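Local coordinates for protein glucosidase (PDB 5Z3K) that probably hydrolyses O-glycosidic bonds as a beta-glucosidase of glycoside hydrolase family 39, at residues V149-F160 with L190-F199. Numbering follows the deposited sequence.
Sequences VSHWEFGDQPDF and LKVGGPCVAF
K191 pairs with H151, V192 with W152 and G193 with E153 in a parallel contact between two neighbouring strands of the TIM barrel, 151-154 and 191-197, joined by helix 169-186 as a beta-alpha-beta unit. Four backbone hydrogen bonds hold the pairing: K191 N to S150 O, W152 N to K191 O, G193 N to W152 O and F154 N to G193 O. At the start of the strands K191 runs alongside H151 and lays its CB over one face of the imidazole, 3.9 Å from the ring centroid. On the other side of the sheet L190 lies beside W152, with CD2 4.0 Å from NE1 at the indole edge.

E153 keeps CG anti to its own N (chi1 -179°) and stretches out, carrying OE1 to 3.5 Å from C196 CB. Barrel residues hold its carboxylate: OE1 by S225 and S263, OE2 by R55 and T108. R55 also forms a salt bridge with D156, whose OD2 is hydrogen-bonded to Y264 as well.

Past F154 the regular pairing gives way at G155 and at the cis peptide before P195; a CB on G155 would run into P195 O. This is the C-terminal end of the strands, where TIM barrels carry their active site. Q157 N then reaches C196 O at 2.9 Å, over a bent bond (136° at the hydrogen).

Farther along, the D159 carboxylate accepts hydrogen bonds from two successive amides: OD1 takes A198 N through its syn lone pair at 2.9 Å, while F199 N approaches OD2 at 3.0 Å from 29° out of the carboxylate plane. A lysine in its place would probably leave the A198 and F199 amides without their acceptor. Nearby, F160 and F199 meet rim to rim, F160 CD1 3.3 Å from F199 CZ.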
ATOM      1  N   VAL A 149       8.870 -14.471  -3.983  1.00 15.94           N
ATOM      2  CA  VAL A 149       7.761 -14.046  -3.131  1.00 14.26           C
ATOM      3  C   VAL A 149       8.204 -14.168  -1.684  1.00 16.91           C
ATOM      4  O   VAL A 149       8.348 -15.285  -1.165  1.00 18.94           O
ATOM      5  CB  VAL A 149       6.492 -14.876  -3.386  1.00 17.10           C
ATOM      6  CG1 VAL A 149       5.364 -14.417  -2.485  1.00 14.48           C
ATOM      7  CG2 VAL A 149       6.092 -14.762  -4.833  1.00 15.06           C
ATOM      8  N   SER A 150       8.377 -13.024  -1.012  1.00 14.32           N
ATOM      9  CA  SER A 150       8.859 -13.014   0.360  1.00 17.15           C
ATOM     10  C   SER A 150       7.743 -13.070   1.395  1.00 21.12           C
ATOM     11  O   SER A 150       7.995 -13.467   2.538  1.00 20.27           O
ATOM     12  CB  SER A 150       9.699 -11.758   0.609  1.00 15.75           C
ATOM     13  OG  SER A 150       8.899 -10.595   0.472  1.00 18.85           O
ATOM     14  N   HIS A 151       6.528 -12.682   1.026  1.00 16.49           N
ATOM     15  CA  HIS A 151       5.420 -12.552   1.955  1.00 18.62           C
ATOM     16  C   HIS A 151       4.214 -13.299   1.411  1.00 17.42           C
ATOM     17  O   HIS A 151       3.862 -13.142   0.239  1.00 12.70           O
ATOM     18  CB  HIS A 151       5.075 -11.079   2.167  1.00 18.41           C
ATOM     19  CG  HIS A 151       6.039 -10.354   3.049  1.00 17.71           C
ATOM     20  ND1 HIS A 151       7.342 -10.099   2.672  1.00 22.35           N
ATOM     21  CD2 HIS A 151       5.897  -9.835   4.292  1.00 20.02           C
ATOM     22  CE1 HIS A 151       7.959  -9.452   3.646  1.00 22.54           C
ATOM     23  NE2 HIS A 151       7.103  -9.276   4.639  1.00 23.76           N
ATOM     24  N   TRP A 152       3.579 -14.100   2.264  1.00 13.45           N
ATOM     25  CA  TRP A 152       2.423 -14.903   1.890  1.00 15.48           C
ATOM     26  C   TRP A 152       1.272 -14.561   2.824  1.00 14.94           C
ATOM     27  O   TRP A 152       1.367 -14.762   4.045  1.00 15.35           O
ATOM     28  CB  TRP A 152       2.771 -16.396   1.921  1.00 13.91           C
ATOM     29  CG  TRP A 152       3.783 -16.751   0.869  1.00 14.53           C
ATOM     30  CD1 TRP A 152       5.141 -16.634   0.961  1.00 17.37           C
ATOM     31  CD2 TRP A 152       3.514 -17.230  -0.453  1.00 11.80           C
ATOM     32  NE1 TRP A 152       5.735 -17.039  -0.214  1.00 12.61           N
ATOM     33  CE2 TRP A 152       4.756 -17.406  -1.097  1.00 16.83           C
ATOM     34  CE3 TRP A 152       2.344 -17.540  -1.151  1.00 14.61           C
ATOM     35  CZ2 TRP A 152       4.862 -17.882  -2.404  1.00 14.54           C
ATOM     36  CZ3 TRP A 152       2.454 -18.013  -2.455  1.00 14.41           C
ATOM     37  CH2 TRP A 152       3.705 -18.174  -3.065  1.00 16.58           C
ATOM     38  N   GLU A 153       0.200 -14.023   2.253  1.00 15.25           N
ATOM     39  CA  GLU A 153      -0.958 -13.584   3.013  1.00 14.81           C
ATOM     40  C   GLU A 153      -2.099 -14.564   2.807  1.00 14.71           C
ATOM     41  O   GLU A 153      -2.437 -14.907   1.667  1.00 14.94           O
ATOM     42  CB  GLU A 153      -1.405 -12.180   2.588  1.00 14.89           C
ATOM     43  CG  GLU A 153      -2.614 -11.631   3.382  1.00 16.69           C
ATOM     44  CD  GLU A 153      -3.051 -10.255   2.901  1.00 14.88           C
ATOM     45  OE1 GLU A 153      -3.500  -9.428   3.732  1.00 15.37           O
ATOM     46  OE2 GLU A 153      -2.932  -9.998   1.683  1.00 17.69           O
ATOM     47  N   PHE A 154      -2.719 -14.980   3.899  1.00 12.33           N
ATOM     48  CA  PHE A 154      -3.948 -15.759   3.824  1.00 12.82           C
ATOM     49  C   PHE A 154      -5.127 -14.897   4.245  1.00 13.30           C
ATOM     50  O   PHE A 154      -5.201 -14.457   5.396  1.00 14.56           O
ATOM     51  CB  PHE A 154      -3.905 -17.015   4.694  1.00 12.68           C
ATOM     52  CG  PHE A 154      -5.170 -17.831   4.584  1.00 14.04           C
ATOM     53  CD1 PHE A 154      -5.324 -18.754   3.562  1.00 13.06           C
ATOM     54  CD2 PHE A 154      -6.225 -17.627   5.463  1.00 16.06           C
ATOM     55  CE1 PHE A 154      -6.507 -19.487   3.428  1.00 15.43           C
ATOM     56  CE2 PHE A 154      -7.408 -18.353   5.343  1.00 13.92           C
ATOM     57  CZ  PHE A 154      -7.548 -19.275   4.312  1.00 13.38           C
ATOM     58  N   GLY A 155      -6.067 -14.696   3.329  1.00 13.83           N
ATOM     59  CA  GLY A 155      -7.303 -14.019   3.665  1.00 13.53           C
ATOM     60  C   GLY A 155      -7.537 -12.714   2.928  1.00 14.43           C
ATOM     61  O   GLY A 155      -6.593 -12.040   2.504  1.00 14.54           O
ATOM     62  N   ASP A 156      -8.806 -12.341   2.787  1.00 14.40           N
ATOM     63  CA  ASP A 156      -9.162 -11.005   2.320  1.00 15.08           C
ATOM     64  C   ASP A 156     -10.538 -10.676   2.881  1.00 14.78           C
ATOM     65  O   ASP A 156     -11.536 -11.227   2.415  1.00 16.18           O
ATOM     66  CB  ASP A 156      -9.142 -10.922   0.793  1.00 14.82           C
ATOM     67  CG  ASP A 156      -9.354  -9.503   0.292  1.00 15.97           C
ATOM     68  OD1 ASP A 156     -10.526  -9.103   0.149  1.00 15.55           O
ATOM     69  OD2 ASP A 156      -8.356  -8.780   0.054  1.00 14.00           O
ATOM     70  N   GLN A 157     -10.585  -9.784   3.879  1.00 15.01           N
ATOM     71  CA  GLN A 157     -11.828  -9.295   4.461  1.00 15.02           C
ATOM     72  C   GLN A 157     -12.807 -10.414   4.852  1.00 15.44           C
ATOM     73  O   GLN A 157     -13.969 -10.391   4.446  1.00 16.28           O
ATOM     74  CB  GLN A 157     -12.507  -8.319   3.510  1.00 17.88           C
ATOM     75  CG  GLN A 157     -11.522  -7.559   2.657  1.00 20.16           C
ATOM     76  CD  GLN A 157     -12.133  -6.461   1.809  1.00 21.28           C
ATOM     77  OE1 GLN A 157     -12.989  -5.707   2.263  1.00 20.06           O
ATOM     78  NE2 GLN A 157     -11.669  -6.351   0.569  1.00 16.88           N
ATOM     79  N   PRO A 158     -12.367 -11.394   5.651  1.00 15.27           N
ATOM     80  CA  PRO A 158     -13.317 -12.428   6.105  1.00 18.44           C
ATOM     81  C   PRO A 158     -14.429 -11.874   6.979  1.00 20.46           C
ATOM     82  O   PRO A 158     -15.478 -12.515   7.092  1.00 21.20           O
ATOM     83  CB  PRO A 158     -12.430 -13.406   6.891  1.00 17.65           C
ATOM     84  CG  PRO A 158     -11.293 -12.551   7.380  1.00 17.31           C
ATOM     85  CD  PRO A 158     -11.025 -11.613   6.226  1.00 12.31           C
ATOM     86  N   ASP A 159     -14.236 -10.704   7.596  1.00 20.46           N
ATOM     87  CA  ASP A 159     -15.257 -10.080   8.433  1.00 22.24           C
ATOM     88  C   ASP A 159     -16.172  -9.144   7.652  1.00 25.07           C
ATOM     89  O   ASP A 159     -17.019  -8.478   8.258  1.00 20.95           O
ATOM     90  CB  ASP A 159     -14.597  -9.314   9.588  1.00 19.34           C
ATOM     91  CG  ASP A 159     -13.497  -8.359   9.120  1.00 21.96           C
ATOM     92  OD1 ASP A 159     -12.911  -8.587   8.038  1.00 17.37           O
ATOM     93  OD2 ASP A 159     -13.217  -7.374   9.845  1.00 19.92           O
ATOM     94  N   PHE A 160     -16.023  -9.077   6.329  1.00 18.30           N
ATOM     95  CA  PHE A 160     -16.858  -8.219   5.490  1.00 19.27           C
ATOM     96  C   PHE A 160     -18.157  -8.960   5.169  1.00 22.67           C
ATOM     97  O   PHE A 160     -18.419  -9.377   4.037  1.00 19.38           O
ATOM     98  CB  PHE A 160     -16.108  -7.821   4.226  1.00 20.92           C
ATOM     99  CG  PHE A 160     -16.698  -6.645   3.509  1.00 18.46           C
ATOM    100  CD1 PHE A 160     -16.473  -5.359   3.963  1.00 29.35           C
ATOM    101  CD2 PHE A 160     -17.454  -6.818   2.369  1.00 27.27           C
ATOM    102  CE1 PHE A 160     -17.006  -4.276   3.302  1.00 25.49           C
ATOM    103  CE2 PHE A 160     -17.988  -5.734   1.704  1.00 25.03           C
ATOM    104  CZ  PHE A 160     -17.764  -4.468   2.172  1.00 29.11           C
ATOM    105  N   LEU A 190      10.426 -17.387   4.947  1.00 21.66           N
ATOM    106  CA  LEU A 190       9.274 -16.716   4.368  1.00 21.15           C
ATOM    107  C   LEU A 190       8.372 -16.163   5.463  1.00 21.78           C
ATOM    108  O   LEU A 190       8.239 -16.741   6.544  1.00 24.34           O
ATOM    109  CB  LEU A 190       8.490 -17.677   3.479  1.00 15.69           C
ATOM    110  CG  LEU A 190       9.251 -18.239   2.279  1.00 20.97           C
ATOM    111  CD1 LEU A 190       8.487 -19.414   1.694  1.00 17.73           C
ATOM    112  CD2 LEU A 190       9.500 -17.158   1.218  1.00 19.01           C
ATOM    113  N   LYS A 191       7.754 -15.026   5.181  1.00 20.25           N
ATOM    114  CA  LYS A 191       6.821 -14.411   6.113  1.00 21.61           C
ATOM    115  C   LYS A 191       5.408 -14.820   5.730  1.00 21.96           C
ATOM    116  O   LYS A 191       5.041 -14.767   4.550  1.00 18.88           O
ATOM    117  CB  LYS A 191       6.956 -12.889   6.105  1.00 21.57           C
ATOM    118  CG  LYS A 191       8.359 -12.383   6.417  1.00 22.63           C
ATOM    119  CD  LYS A 191       8.910 -13.003   7.689  1.00 26.89           C
ATOM    120  CE  LYS A 191      10.303 -12.465   7.996  1.00 32.71           C
ATOM    121  NZ  LYS A 191      11.071 -13.376   8.889  1.00 36.63           N
ATOM    122  N   VAL A 192       4.628 -15.255   6.722  1.00 14.45           N
ATOM    123  CA  VAL A 192       3.235 -15.617   6.510  1.00 14.48           C
ATOM    124  C   VAL A 192       2.391 -14.831   7.501  1.00 15.09           C
ATOM    125  O   VAL A 192       2.816 -14.555   8.629  1.00 15.52           O
ATOM    126  CB  VAL A 192       3.005 -17.150   6.642  1.00 19.37           C
ATOM    127  CG1 VAL A 192       3.178 -17.630   8.102  1.00 17.62           C
ATOM    128  CG2 VAL A 192       1.637 -17.559   6.060  1.00 14.83           C
ATOM    129  N   GLY A 193       1.200 -14.444   7.066  1.00 15.97           N
ATOM    130  CA  GLY A 193       0.328 -13.673   7.925  1.00 16.35           C
ATOM    131  C   GLY A 193      -1.053 -13.527   7.322  1.00 14.00           C
ATOM    132  O   GLY A 193      -1.384 -14.151   6.316  1.00 15.39           O
ATOM    133  N   GLY A 194      -1.861 -12.696   7.969  1.00 15.07           N
ATOM    134  CA  GLY A 194      -3.259 -12.548   7.633  1.00 12.64           C
ATOM    135  C   GLY A 194      -3.923 -11.765   8.741  1.00 12.53           C
ATOM    136  O   GLY A 194      -3.242 -11.218   9.607  1.00 12.55           O
ATOM    137  N   PRO A 195      -5.260 -11.711   8.761  1.00 15.45           N
ATOM    138  CA  PRO A 195      -6.224 -12.300   7.833  1.00 13.48           C
ATOM    139  C   PRO A 195      -6.815 -11.263   6.902  1.00 13.01           C
ATOM    140  O   PRO A 195      -7.811 -11.542   6.247  1.00 14.98           O
ATOM    141  CB  PRO A 195      -7.303 -12.822   8.772  1.00 19.42           C
ATOM    142  CG  PRO A 195      -7.368 -11.709   9.803  1.00 16.73           C
ATOM    143  CD  PRO A 195      -5.941 -11.205   9.968  1.00 18.28           C
ATOM    144  N   CYS A 196      -6.221 -10.067   6.880  1.00 14.46           N
ATOM    145  CA  CYS A 196      -6.736  -8.923   6.132  1.00 16.52           C
ATOM    146  C   CYS A 196      -8.071  -8.470   6.711  1.00 15.34           C
ATOM    147  O   CYS A 196      -9.101  -8.497   6.033  1.00 14.92           O
ATOM    148  CB  CYS A 196      -6.861  -9.224   4.634  1.00 14.92           C
ATOM    149  SG  CYS A 196      -7.218  -7.729   3.652  1.00 16.65           S
ATOM    150  N   VAL A 197      -8.032  -8.034   7.975  1.00 15.92           N
ATOM    151  CA  VAL A 197      -9.210  -7.521   8.666  1.00 18.29           C
ATOM    152  C   VAL A 197      -9.783  -6.326   7.919  1.00 17.87           C
ATOM    153  O   VAL A 197      -9.095  -5.321   7.697  1.00 18.49           O
ATOM    154  CB  VAL A 197      -8.839  -7.136  10.105  1.00 16.53           C
ATOM    155  CG1 VAL A 197     -10.082  -6.683  10.875  1.00 18.69           C
ATOM    156  CG2 VAL A 197      -8.151  -8.292  10.818  1.00 19.27           C
ATOM    157  N   ALA A 198     -11.070  -6.405   7.570  1.00 17.09           N
ATOM    158  CA  ALA A 198     -11.721  -5.290   6.891  1.00 16.09           C
ATOM    159  C   ALA A 198     -12.152  -4.198   7.859  1.00 19.25           C
ATOM    160  O   ALA A 198     -12.166  -3.019   7.487  1.00 17.94           O
ATOM    161  CB  ALA A 198     -12.943  -5.780   6.108  1.00 19.19           C
ATOM    162  N   PHE A 199     -12.526  -4.566   9.084  1.00 16.00           N
ATOM    163  CA  PHE A 199     -13.073  -3.636  10.073  1.00 20.63           C
ATOM    164  C   PHE A 199     -12.188  -3.648  11.317  1.00 17.05           C
ATOM    165  O   PHE A 199     -12.579  -4.184  12.365  1.00 17.66           O
ATOM    166  CB  PHE A 199     -14.517  -4.011  10.416  1.00 20.51           C
ATOM    167  CG  PHE A 199     -15.424  -4.105   9.212  1.00 22.68           C
ATOM    168  CD1 PHE A 199     -15.295  -3.218   8.157  1.00 19.17           C
ATOM    169  CD2 PHE A 199     -16.406  -5.074   9.145  1.00 22.70           C
ATOM    170  CE1 PHE A 199     -16.122  -3.295   7.055  1.00 23.91           C
ATOM    171  CE2 PHE A 199     -17.240  -5.157   8.051  1.00 22.98           C
ATOM    172  CZ  PHE A 199     -17.100  -4.268   7.004  1.00 26.78           C
TER